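Local atomic coordinates of triacylglycerol lipase (Clostridium botulinum, PDB entry 5AH1), a protein that probably hydrolyses ester bonds in triacylglycerols, acts on synthetic polyesters, and belongs to the zinc-binding lipases of the alpha/beta-hydrolase fold. Residues G85-F89 with T249-L253; Y97-G101 with I179-M183; P351-F356 with N423-D428; T359-R365 with F381-V387. One frame throughout, in Å; residues are numbered along the deposited sequence. Where two conformers were deposited one is given.

Following the chain from the N terminus, residues 85-89 come just after strand 80-83. They open interaction 1, which closes 160 residues later on helix 242-257. Interaction 2 is nested inside that loop and ties residues 97-101 to the end of strand 176-181. Interactions 3 and 4 follow in series. Interaction 3 joins residues 351-356 to 423-428 around a potassium ion, and the shorter loop of interaction 4 is nested inside it, packing helix 357-363 on residues 381-387. The contacts meet at Ser-182, His-426 and Asp-384, which come from interactions 2, 3 and 4. Their arrangement is consistent with a catalytic triad. Interaction 1 places Phe-86 beside Ser-182.

Interaction 1: residues G85-F89 with T249-L253; sequences GFMGF and TFGVL
Residues 85-89 form a loop that packs against one side of the helix carrying residues 249-253. Gly-85 to Gly-88 make a type II beta turn. Phe-86 has phi/psi -68/132 and Met-87 57/35, and the closing Gly-88 N to Gly-85 O bond is weak at 3.4 Å. The nearest CA atoms are those of Met-87 and Thr-249, 7.2 Å apart. No hydrogen bond crosses the contact. Thr-249 points toward the turn. Its CG2 lies 3.4 Å from Met-87 CG. Its OG1 sits at the edge of the Phe-86 ring, 3.6 Å from CE2, and bonds to Leu-245 O one turn back. Phe-250 starts away from the loop, but its m rotamer swings the ring back to Met-87. Met-87 is m at chi1, chi2 and chi3. Met-87 CE is 3.6 Å from Phe-250 CD1, and Met-87 SD is 4.9 Å from the centroid of the Phe-250 ring, an oblique Met-aromatic contact. One turn on, Leu-253 CD2 lies 4.1 Å from Met-87 CE and 4.0 Å from Phe-89 CE2. Phe-86 N also makes a weak hydrogen bond to Ser-182 OG. A loop after a central strand, beside the probable nucleophile elbow, is consistent with the oxyanion-hole region of alpha/beta-hydrolase lipases.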
loop_
_atom_site.group_PDB
_atom_site.type_symbol
_atom_site.label_atom_id
_atom_site.label_comp_id
_atom_site.label_asym_id
_atom_site.label_seq_id
_atom_site.Cartn_x
_atom_site.Cartn_y
_atom_site.Cartn_z
ATOM N N GLY A 85 -1.899 1.995 -2.085
ATOM C CA GLY A 85 -2.214 0.581 -1.973
ATOM C C GLY A 85 -3.197 0.029 -2.982
ATOM O O GLY A 85 -3.252 0.434 -4.142
ATOM N N PHE A 86 -3.949 -0.953 -2.509
ATOM C CA PHE A 86 -4.962 -1.648 -3.304
ATOM C C PHE A 86 -6.100 -0.689 -3.622
ATOM O O PHE A 86 -6.569 0.030 -2.730
ATOM C CB PHE A 86 -5.450 -2.833 -2.467
ATOM C CG PHE A 86 -6.481 -3.710 -3.125
ATOM C CD1 PHE A 86 -6.185 -4.466 -4.239
ATOM C CD2 PHE A 86 -7.719 -3.846 -2.560
ATOM C CE1 PHE A 86 -7.122 -5.303 -4.791
ATOM C CE2 PHE A 86 -8.648 -4.683 -3.116
ATOM C CZ PHE A 86 -8.347 -5.401 -4.228
ATOM N N MET A 87 -6.501 -0.639 -4.888
ATOM C CA MET A 87 -7.584 0.240 -5.319
ATOM C C MET A 87 -7.329 1.718 -4.999
ATOM O O MET A 87 -8.257 2.474 -4.714
ATOM C CB MET A 87 -8.946 -0.266 -4.812
ATOM C CG MET A 87 -9.453 -1.470 -5.638
ATOM S SD MET A 87 -9.941 -0.973 -7.315
ATOM C CE MET A 87 -11.511 -0.243 -6.939
ATOM N N GLY A 88 -6.057 2.122 -5.081
ATOM C CA GLY A 88 -5.679 3.527 -5.096
ATOM C C GLY A 88 -5.428 4.008 -6.511
ATOM O O GLY A 88 -5.072 3.208 -7.383
ATOM N N PHE A 89 -5.647 5.303 -6.743
ATOM C CA PHE A 89 -5.573 5.894 -8.078
ATOM C C PHE A 89 -4.668 7.119 -8.101
ATOM O O PHE A 89 -4.161 7.537 -7.061
ATOM C CB PHE A 89 -6.988 6.192 -8.564
ATOM C CG PHE A 89 -7.798 4.943 -8.712
ATOM C CD1 PHE A 89 -7.688 4.160 -9.852
ATOM C CD2 PHE A 89 -8.616 4.503 -7.681
ATOM C CE1 PHE A 89 -8.385 2.954 -9.970
ATOM C CE2 PHE A 89 -9.321 3.312 -7.801
ATOM C CZ PHE A 89 -9.208 2.538 -8.951
ATOM N N THR A 249 -14.688 -3.490 -2.802
ATOM C CA THR A 249 -13.800 -2.346 -2.857
ATOM C C THR A 249 -14.279 -1.289 -3.872
ATOM O O THR A 249 -14.028 -0.107 -3.695
ATOM C CB THR A 249 -12.359 -2.790 -3.109
ATOM O OG1 THR A 249 -12.028 -3.839 -2.185
ATOM C CG2 THR A 249 -11.419 -1.635 -2.888
ATOM N N PHE A 250 -14.997 -1.704 -4.913
ATOM C CA PHE A 250 -15.675 -0.749 -5.807
ATOM C C PHE A 250 -16.774 -0.021 -5.046
ATOM O O PHE A 250 -16.990 1.170 -5.244
ATOM C CB PHE A 250 -16.267 -1.432 -7.042
ATOM C CG PHE A 250 -15.268 -1.701 -8.126
ATOM C CD1 PHE A 250 -14.596 -0.667 -8.753
ATOM C CD2 PHE A 250 -15.029 -2.991 -8.547
ATOM C CE1 PHE A 250 -13.688 -0.931 -9.760
ATOM C CE2 PHE A 250 -14.124 -3.255 -9.545
ATOM C CZ PHE A 250 -13.451 -2.232 -10.150
ATOM N N GLY A 251 -17.471 -0.742 -4.182
ATOM C CA GLY A 251 -18.444 -0.130 -3.292
ATOM C C GLY A 251 -17.809 0.945 -2.422
ATOM O O GLY A 251 -18.331 2.051 -2.317
ATOM N N VAL A 252 -16.676 0.629 -1.792
ATOM C CA VAL A 252 -15.973 1.608 -0.973
ATOM C C VAL A 252 -15.588 2.822 -1.828
ATOM O O VAL A 252 -15.758 3.971 -1.416
ATOM C CB VAL A 252 -14.721 1.011 -0.304
ATOM C CG1 VAL A 252 -13.995 2.085 0.473
ATOM C CG2 VAL A 252 -15.101 -0.132 0.633
ATOM N N LEU A 253 -15.072 2.573 -3.027
ATOM C CA LEU A 253 -14.730 3.670 -3.931
ATOM C C LEU A 253 -15.958 4.556 -4.177
ATOM O O LEU A 253 -15.858 5.782 -4.176
ATOM C CB LEU A 253 -14.152 3.118 -5.240
ATOM C CG LEU A 253 -13.811 4.139 -6.333
ATOM C CD1 LEU A 253 -12.787 5.163 -5.863
ATOM C CD2 LEU A 253 -13.294 3.417 -7.565
#

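Interaction 2: residues Y97-G101 with I179-M183; sequences YKYWG and IGHSM
This is a buried contact made by two aromatic side chains of a loop. They reach the C-terminal end of central strand 176-181 and the turn beyond it. The backbones stay apart, with Trp-100 CA 9.2 Å from His-181 CA. Tyr-99 (chi1 t) points toward the strand. Its OH is 2.6 Å from His-181 ND1, a short hydrogen bond in which either atom could be the donor. The two rings meet rim to rim, centroids 5.6 Å apart and planes at 61°. Tyr-99 OH also lies 3.8 Å from Ser-182 CB. Ser-182 has strained phi/psi of 60/-139, as in the nucleophile elbow of alpha/beta hydrolases. The Gly-180, Ser-182 and Gly-184 pattern fits that motif, so Ser-182 is probably the nucleophile. Its OG is only 2.4 Å from Met-183 N. Trp-100 (chi1 m, chi2 97°) brings CH2 to 3.6 Å from His-181 CB and 4.2 Å from Ile-179 CG2. Its CZ2 lies 3.9 Å from Ile-179 O. On its far side, His-181 NE2 bonds to His-426 O.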
loop_
_atom_site.group_PDB
_atom_site.type_symbol
_atom_site.label_atom_id
_atom_site.label_comp_id
_atom_site.label_asym_id
_atom_site.label_seq_id
_atom_site.Cartn_x
_atom_site.Cartn_y
_atom_site.Cartn_z
ATOM N N TYR A 97 -9.901 14.038 -6.104
ATOM C CA TYR A 97 -9.814 13.474 -4.766
ATOM C C TYR A 97 -8.529 12.671 -4.684
ATOM O O TYR A 97 -8.332 11.759 -5.479
ATOM C CB TYR A 97 -11.004 12.561 -4.471
ATOM C CG TYR A 97 -11.117 12.218 -3.004
ATOM C CD1 TYR A 97 -11.829 13.032 -2.139
ATOM C CD2 TYR A 97 -10.493 11.094 -2.477
ATOM C CE1 TYR A 97 -11.920 12.734 -0.796
ATOM C CE2 TYR A 97 -10.574 10.802 -1.133
ATOM C CZ TYR A 97 -11.296 11.618 -0.299
ATOM O OH TYR A 97 -11.384 11.346 1.045
ATOM N N LYS A 98 -7.662 13.007 -3.732
ATOM C CA LYS A 98 -6.326 12.408 -3.659
ATOM C C LYS A 98 -6.264 11.176 -2.764
ATOM O O LYS A 98 -6.841 11.159 -1.677
ATOM C CB LYS A 98 -5.311 13.441 -3.139
ATOM C CG LYS A 98 -5.128 14.627 -4.063
ATOM C CD LYS A 98 -4.297 14.279 -5.303
ATOM C CE LYS A 98 -4.218 15.449 -6.292
ATOM N NZ LYS A 98 -5.507 15.668 -6.983
ATOM N N TYR A 99 -5.535 10.157 -3.200
ATOM C CA TYR A 99 -5.262 9.028 -2.325
ATOM C C TYR A 99 -4.558 9.548 -1.064
ATOM O O TYR A 99 -4.906 9.186 0.063
ATOM C CB TYR A 99 -4.394 7.987 -3.012
ATOM C CG TYR A 99 -4.242 6.715 -2.205
ATOM C CD1 TYR A 99 -3.243 6.589 -1.247
ATOM C CD2 TYR A 99 -5.098 5.642 -2.395
ATOM C CE1 TYR A 99 -3.087 5.417 -0.519
ATOM C CE2 TYR A 99 -4.965 4.487 -1.677
ATOM C CZ TYR A 99 -3.965 4.371 -0.730
ATOM O OH TYR A 99 -3.836 3.174 -0.053
ATOM N N TRP A 100 -3.565 10.407 -1.281
ATOM C CA TRP A 100 -2.769 10.943 -0.198
ATOM C C TRP A 100 -3.351 12.266 0.278
ATOM O O TRP A 100 -2.952 13.342 -0.172
ATOM C CB TRP A 100 -1.313 11.091 -0.643
ATOM C CG TRP A 100 -0.660 9.744 -0.867
ATOM C CD1 TRP A 100 -0.509 9.091 -2.066
ATOM C CD2 TRP A 100 -0.107 8.873 0.132
ATOM N NE1 TRP A 100 0.119 7.880 -1.867
ATOM C CE2 TRP A 100 0.374 7.723 -0.526
ATOM C CE3 TRP A 100 0.038 8.967 1.519
ATOM C CZ2 TRP A 100 0.996 6.687 0.155
ATOM C CZ3 TRP A 100 0.670 7.950 2.194
ATOM C CH2 TRP A 100 1.130 6.818 1.519
ATOM N N GLY A 101 -4.327 12.152 1.175
ATOM C CA GLY A 101 -4.902 13.280 1.884
ATOM C C GLY A 101 -6.359 13.553 1.574
ATOM O O GLY A 101 -7.014 14.316 2.271
ATOM N N ILE A 179 7.514 5.797 0.762
ATOM C CA ILE A 179 6.445 5.641 1.740
ATOM C C ILE A 179 5.266 4.975 1.059
ATOM O O ILE A 179 4.754 5.499 0.071
ATOM C CB ILE A 179 6.009 7.004 2.353
ATOM C CG1 ILE A 179 7.194 7.716 3.015
ATOM C CG2 ILE A 179 4.879 6.803 3.344
ATOM C CD1 ILE A 179 6.883 9.070 3.659
ATOM N N GLY A 180 4.843 3.843 1.608
ATOM C CA GLY A 180 3.792 3.055 0.999
ATOM C C GLY A 180 2.692 2.719 1.974
ATOM O O GLY A 180 2.947 2.187 3.044
ATOM N N HIS A 181 1.453 3.008 1.583
ATOM C CA HIS A 181 0.285 2.718 2.412
ATOM C C HIS A 181 -0.356 1.432 1.930
ATOM O O HIS A 181 -0.431 1.179 0.724
ATOM C CB HIS A 181 -0.712 3.870 2.345
ATOM C CG HIS A 181 -1.987 3.614 3.083
ATOM N ND1 HIS A 181 -3.182 3.346 2.441
ATOM C CD2 HIS A 181 -2.244 3.519 4.409
ATOM C CE1 HIS A 181 -4.129 3.165 3.344
ATOM N NE2 HIS A 181 -3.582 3.255 4.546
ATOM N N SER A 182 -0.875 0.631 2.851
ATOM C CA SER A 182 -1.619 -0.556 2.446
ATOM C C SER A 182 -0.654 -1.418 1.633
ATOM O O SER A 182 0.518 -1.551 1.979
ATOM C CB SER A 182 -2.897 -0.136 1.667
ATOM O OG SER A 182 -3.421 -1.175 0.851
ATOM N N MET A 183 -1.152 -2.002 0.555
ATOM C CA MET A 183 -0.343 -2.785 -0.365
ATOM C C MET A 183 0.890 -2.031 -0.899
ATOM O O MET A 183 1.879 -2.651 -1.308
ATOM C CB MET A 183 -1.207 -3.224 -1.542
ATOM C CG MET A 183 -0.607 -4.331 -2.369
ATOM S SD MET A 183 -1.655 -4.681 -3.790
ATOM C CE MET A 183 -0.750 -6.086 -4.418
#

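Interaction 3: residues P351-F356 with N423-D428; sequences PMNPIF and NTDHMD. With K (potassium ion), chain C.
A potassium site joins two loops here, and Pro-351, Asp-425 and Phe-356 bury most of the shared surface. The loops approach closely, with CA atoms of Pro-351 and Asn-423 5.3 Å apart and those of Met-352 and Asp-425 5.5 Å apart. Pro-351 packs its CB 3.6 Å from Asn-423 O and gives its carbonyl O to the ion at 2.4 Å. Asp-425 (chi1 p) does double work. Its OD2 binds K at 2.5 Å and accepts Asn-353 N at 2.9 Å. Its OD1 accepts Met-427 N at 3.0 Å, an Asx turn, and Asp-428 N at 2.9 Å. Asp-428 returns the favour, with OD2 accepting Asp-425 N at 2.9 Å. It binds K through OD1 at 2.6 Å and OD2 at 2.5 Å, and waters 2, 3 and 4 bring the coordination to seven oxygen atoms. Asn-353 OD1 takes Ile-355 N at 3.0 Å in a second Asx turn. The same loop as Asp-425 carries His-426, which bonds Asp-384 and probably belongs to the catalytic triad. Met-427 SD lies at the edge of the Phe-356 ring (chi1 m), 5.2 Å from its centroid, a Met-aromatic contact; Phe-356 CZ is 3.6 Å from Met-427 CE.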
loop_
_atom_site.group_PDB
_atom_site.type_symbol
_atom_site.label_atom_id
_atom_site.label_comp_id
_atom_site.label_asym_id
_atom_site.label_seq_id
_atom_site.Cartn_x
_atom_site.Cartn_y
_atom_site.Cartn_z
ATOM N N PRO A 351 -14.245 5.848 15.693
ATOM C CA PRO A 351 -13.029 5.759 14.879
ATOM C C PRO A 351 -13.183 4.977 13.574
ATOM O O PRO A 351 -12.572 5.339 12.579
ATOM C CB PRO A 351 -12.041 5.054 15.819
ATOM C CG PRO A 351 -12.546 5.355 17.187
ATOM C CD PRO A 351 -14.024 5.345 17.060
ATOM N N MET A 352 -13.974 3.909 13.573
ATOM C CA MET A 352 -14.088 3.049 12.389
ATOM C C MET A 352 -15.152 3.528 11.413
ATOM O O MET A 352 -16.313 3.672 11.775
ATOM C CB MET A 352 -14.413 1.609 12.805
ATOM C CG MET A 352 -14.390 0.604 11.661
ATOM S SD MET A 352 -12.737 0.158 11.112
ATOM C CE MET A 352 -12.279 -1.015 12.375
ATOM N N ASN A 353 -14.752 3.758 10.168
ATOM C CA ASN A 353 -15.695 4.060 9.109
ATOM C C ASN A 353 -16.757 2.956 9.078
ATOM O O ASN A 353 -16.408 1.784 9.055
ATOM C CB ASN A 353 -14.939 4.073 7.783
ATOM C CG ASN A 353 -15.755 4.634 6.630
ATOM O OD1 ASN A 353 -16.967 4.439 6.551
ATOM N ND2 ASN A 353 -15.077 5.306 5.703
ATOM N N PRO A 354 -18.054 3.316 9.102
ATOM C CA PRO A 354 -19.103 2.280 9.055
ATOM C C PRO A 354 -18.980 1.306 7.874
ATOM O O PRO A 354 -19.401 0.156 7.992
ATOM C CB PRO A 354 -20.391 3.104 8.989
ATOM C CG PRO A 354 -20.025 4.372 9.717
ATOM C CD PRO A 354 -18.628 4.660 9.306
ATOM N N ILE A 355 -18.361 1.736 6.779
ATOM C CA ILE A 355 -18.136 0.866 5.625
ATOM C C ILE A 355 -17.248 -0.334 5.976
ATOM O O ILE A 355 -17.299 -1.367 5.309
ATOM C CB ILE A 355 -17.515 1.655 4.417
ATOM C CG1 ILE A 355 -17.610 0.866 3.119
ATOM C CG2 ILE A 355 -16.049 1.965 4.629
ATOM C CD1 ILE A 355 -18.983 0.641 2.647
ATOM N N PHE A 356 -16.464 -0.201 7.040
ATOM C CA PHE A 356 -15.548 -1.258 7.475
ATOM C C PHE A 356 -16.108 -2.060 8.651
ATOM O O PHE A 356 -15.426 -2.912 9.192
ATOM C CB PHE A 356 -14.191 -0.668 7.904
ATOM C CG PHE A 356 -13.410 -0.016 6.796
ATOM C CD1 PHE A 356 -13.357 -0.576 5.536
ATOM C CD2 PHE A 356 -12.718 1.159 7.033
ATOM C CE1 PHE A 356 -12.630 0.026 4.528
ATOM C CE2 PHE A 356 -11.989 1.769 6.028
ATOM C CZ PHE A 356 -11.952 1.204 4.773
ATOM N N ASN A 423 -7.036 4.088 17.409
ATOM C CA ASN A 423 -8.266 4.808 17.090
ATOM C C ASN A 423 -8.258 5.392 15.681
ATOM O O ASN A 423 -8.794 6.485 15.460
ATOM C CB ASN A 423 -8.495 5.934 18.105
ATOM C CG ASN A 423 -8.508 5.434 19.528
ATOM O OD1 ASN A 423 -9.073 4.382 19.825
ATOM N ND2 ASN A 423 -7.867 6.178 20.420
ATOM N N THR A 424 -7.654 4.673 14.736
ATOM C CA THR A 424 -7.426 5.181 13.392
ATOM C C THR A 424 -7.661 4.053 12.415
ATOM O O THR A 424 -6.964 3.039 12.463
ATOM C CB THR A 424 -5.987 5.701 13.262
ATOM O OG1 THR A 424 -5.772 6.738 14.225
ATOM C CG2 THR A 424 -5.720 6.236 11.870
ATOM N N ASP A 425 -8.655 4.199 11.548
ATOM C CA ASP A 425 -8.936 3.146 10.578
ATOM C C ASP A 425 -8.007 3.202 9.379
ATOM O O ASP A 425 -7.213 4.123 9.224
ATOM C CB ASP A 425 -10.433 3.046 10.196
ATOM C CG ASP A 425 -10.933 4.115 9.224
ATOM O OD1 ASP A 425 -10.249 4.508 8.261
ATOM O OD2 ASP A 425 -12.099 4.522 9.410
ATOM N N HIS A 426 -8.142 2.189 8.527
ATOM C CA HIS A 426 -7.237 1.973 7.423
ATOM C C HIS A 426 -7.074 3.187 6.508
ATOM O O HIS A 426 -5.979 3.443 6.031
ATOM C CB HIS A 426 -7.746 0.782 6.610
ATOM C CG HIS A 426 -6.734 0.233 5.656
ATOM N ND1 HIS A 426 -5.616 -0.451 6.076
ATOM C CD2 HIS A 426 -6.669 0.256 4.306
ATOM C CE1 HIS A 426 -4.907 -0.825 5.025
ATOM N NE2 HIS A 426 -5.528 -0.412 3.937
ATOM N N MET A 427 -8.173 3.894 6.254
ATOM C CA MET A 427 -8.168 5.020 5.325
ATOM C C MET A 427 -7.922 6.358 6.047
ATOM O O MET A 427 -7.414 7.312 5.442
ATOM C CB MET A 427 -9.473 5.048 4.513
ATOM C CG MET A 427 -9.648 3.834 3.611
ATOM S SD MET A 427 -10.870 4.058 2.297
ATOM C CE MET A 427 -12.349 4.460 3.216
ATOM N N ASP A 428 -8.267 6.431 7.332
ATOM C CA ASP A 428 -8.092 7.666 8.106
ATOM C C ASP A 428 -6.659 8.178 8.036
ATOM O O ASP A 428 -6.421 9.394 8.036
ATOM C CB ASP A 428 -8.393 7.432 9.584
ATOM C CG ASP A 428 -9.870 7.210 9.883
ATOM O OD1 ASP A 428 -10.734 7.625 9.071
ATOM O OD2 ASP A 428 -10.170 6.616 10.949
HETATM K K K C . -12.606 6.660 10.548
HETATM O O HOH W 1 -12.282 5.916 6.665
HETATM O O HOH W 2 -14.882 6.905 11.382
HETATM O O HOH W 3 -13.896 7.162 8.545
HETATM O O HOH W 4 -12.458 9.195 10.844
#

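Interaction 4: residues T359-R365 with F381-V387; sequences TANLMGR and FPNDGVV
Residues 359-363 are the end of a helix, and the chain leaves it at Gly-364. Residues 381-387 form an irregular loop that runs past it in the opposite direction. CA atoms of Ala-360 and Gly-385 are 4.3 Å apart, and those of Gly-364 and Phe-381 4.1 Å. A CB on Gly-364 would clash with Ala-360 O of its own segment; at the phi/psi of Gly-385, 102/-23, a CB would be jammed against the carbonyl O of Asp-384. Gly-364 CA also makes a CA-H...O contact with Phe-381 O at 3.5 Å. Asn-383 (chi1 p) is the main polar link. Its ND2 donates to Ala-360 O at 3.1 Å and to Phe-381 O at 2.9 Å. Its OD1 accepts Gly-385 N at 2.8 Å, an Asx turn. Thr-359 OG1 lies 2.7 Å from Gly-385 O, with Phe-356 O as a competing acceptor. Met-363 (chi1 m, chi2 t, chi3 m) runs along the loop, with CE 3.5 Å from Gly-385 O and SD 3.5 Å from Val-386 O. Phe-381 (chi1 m) offers one ring face to Gly-364 O, 3.2 Å from CG, and to Arg-365 CA, 4.2 Å from the centroid in a CH-pi contact. Asp-384 OD1 accepts Val-386 N and Val-387 N, both at 2.9 Å. Its OD2 bonds His-426 ND1, as expected for the acid of an alpha/beta-hydrolase catalytic triad.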
loop_
_atom_site.group_PDB
_atom_site.type_symbol
_atom_site.label_atom_id
_atom_site.label_comp_id
_atom_site.label_asym_id
_atom_site.label_seq_id
_atom_site.Cartn_x
_atom_site.Cartn_y
_atom_site.Cartn_z
ATOM N N THR A 359 -16.171 -5.828 7.501
ATOM C CA THR A 359 -14.841 -6.342 7.244
ATOM C C THR A 359 -14.070 -6.485 8.557
ATOM O O THR A 359 -13.423 -7.509 8.794
ATOM C CB THR A 359 -14.089 -5.453 6.245
ATOM O OG1 THR A 359 -14.131 -4.095 6.689
ATOM C CG2 THR A 359 -14.740 -5.541 4.867
ATOM N N ALA A 360 -14.135 -5.471 9.417
ATOM C CA ALA A 360 -13.494 -5.538 10.728
ATOM C C ALA A 360 -14.063 -6.677 11.556
ATOM O O ALA A 360 -13.334 -7.393 12.222
ATOM C CB ALA A 360 -13.677 -4.230 11.467
ATOM N N ASN A 361 -15.379 -6.838 11.523
ATOM C CA ASN A 361 -16.011 -7.840 12.364
ATOM C C ASN A 361 -15.724 -9.253 11.846
ATOM O O ASN A 361 -15.518 -10.168 12.642
ATOM C CB ASN A 361 -17.504 -7.535 12.521
ATOM C CG ASN A 361 -17.738 -6.202 13.255
ATOM O OD1 ASN A 361 -16.841 -5.697 13.949
ATOM N ND2 ASN A 361 -18.921 -5.617 13.081
ATOM N N LEU A 362 -15.688 -9.446 10.530
ATOM C CA LEU A 362 -15.326 -10.767 10.018
ATOM C C LEU A 362 -13.867 -11.124 10.286
ATOM O O LEU A 362 -13.577 -12.224 10.725
ATOM C CB LEU A 362 -15.682 -10.917 8.527
ATOM C CG LEU A 362 -17.180 -11.084 8.218
ATOM C CD1 LEU A 362 -17.376 -11.536 6.799
ATOM C CD2 LEU A 362 -17.910 -12.055 9.173
ATOM N N MET A 363 -12.943 -10.207 10.035
ATOM C CA MET A 363 -11.559 -10.470 10.394
ATOM C C MET A 363 -11.426 -10.693 11.902
ATOM O O MET A 363 -10.608 -11.481 12.353
ATOM C CB MET A 363 -10.661 -9.295 10.012
ATOM C CG MET A 363 -10.193 -9.282 8.576
ATOM S SD MET A 363 -8.976 -7.963 8.272
ATOM C CE MET A 363 -10.120 -6.658 8.224
ATOM N N GLY A 364 -12.239 -9.977 12.673
ATOM C CA GLY A 364 -12.158 -10.006 14.123
ATOM C C GLY A 364 -12.610 -11.308 14.759
ATOM O O GLY A 364 -12.512 -11.462 15.979
ATOM N N ARG A 365 -13.090 -12.245 13.949
ATOM C CA ARG A 365 -13.449 -13.567 14.459
ATOM C C ARG A 365 -12.986 -14.692 13.544
ATOM O O ARG A 365 -13.421 -15.841 13.685
ATOM C CB ARG A 365 -14.956 -13.670 14.666
ATOM C CG ARG A 365 -15.778 -13.642 13.378
ATOM C CD ARG A 365 -17.255 -13.442 13.689
ATOM N NE ARG A 365 -17.438 -12.163 14.362
ATOM C CZ ARG A 365 -18.462 -11.850 15.142
ATOM N NH1 ARG A 365 -19.428 -12.736 15.357
ATOM N NH2 ARG A 365 -18.506 -10.645 15.707
ATOM N N PHE A 381 -6.965 -11.179 15.369
ATOM C CA PHE A 381 -8.266 -10.530 15.375
ATOM C C PHE A 381 -8.249 -8.984 15.301
ATOM O O PHE A 381 -9.039 -8.399 14.557
ATOM C CB PHE A 381 -9.126 -10.967 16.567
ATOM C CG PHE A 381 -9.513 -12.433 16.580
ATOM C CD1 PHE A 381 -9.374 -13.274 15.481
ATOM C CD2 PHE A 381 -10.043 -12.967 17.739
ATOM C CE1 PHE A 381 -9.753 -14.619 15.567
ATOM C CE2 PHE A 381 -10.413 -14.284 17.826
ATOM C CZ PHE A 381 -10.264 -15.109 16.740
ATOM N N PRO A 382 -7.399 -8.310 16.095
ATOM C CA PRO A 382 -7.418 -6.841 16.021
ATOM C C PRO A 382 -7.073 -6.348 14.621
ATOM O O PRO A 382 -6.184 -6.896 13.955
ATOM C CB PRO A 382 -6.363 -6.417 17.054
ATOM C CG PRO A 382 -6.351 -7.558 18.050
ATOM C CD PRO A 382 -6.554 -8.791 17.201
ATOM N N ASN A 383 -7.747 -5.292 14.185
ATOM C CA ASN A 383 -7.524 -4.789 12.832
ATOM C C ASN A 383 -7.924 -3.318 12.702
ATOM O O ASN A 383 -8.339 -2.688 13.679
ATOM C CB ASN A 383 -8.229 -5.706 11.805
ATOM C CG ASN A 383 -9.740 -5.672 11.914
ATOM O OD1 ASN A 383 -10.386 -4.741 11.425
ATOM N ND2 ASN A 383 -10.317 -6.684 12.567
ATOM N N ASP A 384 -7.749 -2.785 11.497
ATOM C CA ASP A 384 -8.080 -1.385 11.196
ATOM C C ASP A 384 -9.218 -1.268 10.184
ATOM O O ASP A 384 -9.419 -0.205 9.584
ATOM C CB ASP A 384 -6.844 -0.621 10.697
ATOM C CG ASP A 384 -6.359 -1.102 9.339
ATOM O OD1 ASP A 384 -7.005 -2.007 8.748
ATOM O OD2 ASP A 384 -5.313 -0.606 8.872
ATOM N N GLY A 385 -9.943 -2.372 9.993
ATOM C CA GLY A 385 -11.011 -2.457 9.012
ATOM C C GLY A 385 -10.612 -3.196 7.745
ATOM O O GLY A 385 -11.476 -3.702 7.016
ATOM N N VAL A 386 -9.309 -3.261 7.463
ATOM C CA VAL A 386 -8.804 -3.856 6.222
ATOM C C VAL A 386 -7.656 -4.838 6.458
ATOM O O VAL A 386 -7.614 -5.883 5.807
ATOM C CB VAL A 386 -8.416 -2.760 5.188
ATOM C CG1 VAL A 386 -7.921 -3.369 3.902
ATOM C CG2 VAL A 386 -9.596 -1.858 4.907
ATOM N N VAL A 387 -6.764 -4.509 7.388
ATOM C CA VAL A 387 -5.570 -5.309 7.637
ATOM C C VAL A 387 -5.426 -5.634 9.118
ATOM O O VAL A 387 -5.526 -4.762 9.970
ATOM C CB VAL A 387 -4.286 -4.588 7.141
ATOM C CG1 VAL A 387 -3.056 -5.425 7.384
ATOM C CG2 VAL A 387 -4.407 -4.254 5.654
#